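Side-chain contact in putative aminotransferase (Actinomadura melliaura, PDB 4ZWV), which probably transfers an amino group to a sugar, using pyridoxal 5'-phosphate as cofactor, during biosynthesis of the AT2433 aminopentose: residues A[56-61]-A[84-89]. Residues are numbered along the deposited sequence; the frame is centred on the assembly and turned at random.
Sequences SGTSGL and FEATNW
Thr58 and Ala86 bring the first turns of two nearly parallel helices together: the short axes of 57-61 and 85-89 run 25° apart and approach to 9.4 Å, and the two CA atoms lie 5.8 Å from each other. Thr58 OG1 rests against the methyl of Ala86, OG1 to CB 3.3 Å; a chi1 of -58° puts the hydroxyl beside the backbone N, the position from which it touches that methyl and also reaches the cofactor phosphate. One turn on, Leu61 points across and lays CD1 along the neighbouring backbone, 3.9 Å from Thr87 CA. The same leucine packs on Ile159 and Asp161, so it joins both helices to strand 157-161. The CB of Thr87 points away from helix 57-66, and its OG1 hydrogen-bonds Asp161 OD2. At the start of helix 57-66, Ser56 is the N-cap, its OG accepting from Ser59 N (3.0 Å, 166°). Thr58 OG1 also hydrogen-bonds Tyr217 of the second subunit and OP2 of the pyridoxal-phosphate-modified lysine at position 190, and Gly57 N binds OP1. Evidence thus converges on the phosphate cup of a fold-type I, PLP-dependent aminotransferase, where a helix N-terminus meets the cofactor phosphate beside the dimer interface.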
# COMPACT_ATOMS: atom_id res chain seq x y z
N SER A 56 -0.83 2.55 5.81
CA SER A 56 -1.70 3.71 5.68
C SER A 56 -3.03 3.37 6.31
O SER A 56 -3.33 2.19 6.53
CB SER A 56 -1.90 4.09 4.20
OG SER A 56 -2.53 3.01 3.52
N GLY A 57 -3.85 4.38 6.54
CA GLY A 57 -5.22 4.13 6.98
C GLY A 57 -5.94 3.29 5.95
O GLY A 57 -6.71 2.39 6.30
N THR A 58 -5.68 3.57 4.67
CA THR A 58 -6.33 2.83 3.60
C THR A 58 -5.99 1.35 3.68
O THR A 58 -6.89 0.50 3.62
CB THR A 58 -5.92 3.41 2.24
OG1 THR A 58 -6.28 4.80 2.22
CG2 THR A 58 -6.63 2.68 1.11
N SER A 59 -4.71 1.03 3.86
CA SER A 59 -4.32 -0.37 4.01
C SER A 59 -4.92 -0.99 5.28
O SER A 59 -5.30 -2.17 5.27
CB SER A 59 -2.80 -0.50 4.01
OG SER A 59 -2.30 -0.30 2.69
N GLY A 60 -5.05 -0.20 6.35
CA GLY A 60 -5.69 -0.69 7.55
C GLY A 60 -7.14 -1.08 7.32
O GLY A 60 -7.60 -2.13 7.80
N LEU A 61 -7.85 -0.26 6.55
CA LEU A 61 -9.25 -0.56 6.21
C LEU A 61 -9.34 -1.81 5.33
O LEU A 61 -10.22 -2.64 5.53
CB LEU A 61 -9.89 0.63 5.49
CG LEU A 61 -10.15 1.88 6.34
CD1 LEU A 61 -10.50 3.06 5.44
CD2 LEU A 61 -11.27 1.61 7.35
N PHE A 84 -13.79 10.62 3.19
CA PHE A 84 -12.72 10.60 2.20
C PHE A 84 -12.90 9.32 1.38
O PHE A 84 -13.37 8.31 1.90
CB PHE A 84 -11.34 10.65 2.86
CG PHE A 84 -10.21 10.64 1.87
CD1 PHE A 84 -10.09 11.65 0.94
CD2 PHE A 84 -9.26 9.62 1.89
CE1 PHE A 84 -9.05 11.66 0.02
CE2 PHE A 84 -8.22 9.62 0.97
CZ PHE A 84 -8.11 10.64 0.04
N GLU A 85 -12.53 9.38 0.11
CA GLU A 85 -12.83 8.28 -0.82
C GLU A 85 -12.25 6.94 -0.37
O GLU A 85 -12.83 5.89 -0.67
CB GLU A 85 -12.31 8.62 -2.22
CG GLU A 85 -13.22 9.56 -3.03
CD GLU A 85 -13.04 11.04 -2.68
OE1 GLU A 85 -12.26 11.38 -1.76
OE2 GLU A 85 -13.68 11.87 -3.37
N ALA A 86 -11.13 6.96 0.34
CA ALA A 86 -10.50 5.72 0.81
C ALA A 86 -11.47 4.81 1.56
O ALA A 86 -11.42 3.59 1.39
CB ALA A 86 -9.32 6.05 1.71
N THR A 87 -12.34 5.40 2.38
CA THR A 87 -13.28 4.62 3.18
C THR A 87 -14.10 3.71 2.30
O THR A 87 -14.28 2.52 2.57
CB THR A 87 -14.25 5.55 3.94
OG1 THR A 87 -13.49 6.49 4.71
CG2 THR A 87 -15.15 4.73 4.86
N ASN A 88 -14.59 4.27 1.21
CA ASN A 88 -15.50 3.56 0.34
C ASN A 88 -14.81 2.79 -0.76
O ASN A 88 -15.29 1.73 -1.17
CB ASN A 88 -16.52 4.55 -0.22
CG ASN A 88 -17.44 5.03 0.87
OD1 ASN A 88 -17.99 4.20 1.58
ND2 ASN A 88 -17.56 6.35 1.06
N TRP A 89 -13.67 3.28 -1.24
CA TRP A 89 -13.00 2.51 -2.27
C TRP A 89 -12.40 1.22 -1.70
O TRP A 89 -12.28 0.23 -2.43
CB TRP A 89 -11.91 3.34 -2.95
CG TRP A 89 -12.38 4.55 -3.79
CD1 TRP A 89 -11.55 5.41 -4.44
CD2 TRP A 89 -13.74 5.02 -4.07
NE1 TRP A 89 -12.27 6.38 -5.10
CE2 TRP A 89 -13.61 6.17 -4.88
CE3 TRP A 89 -15.03 4.58 -3.71
CZ2 TRP A 89 -14.72 6.89 -5.35
CZ3 TRP A 89 -16.14 5.31 -4.17
CH2 TRP A 89 -15.97 6.45 -4.98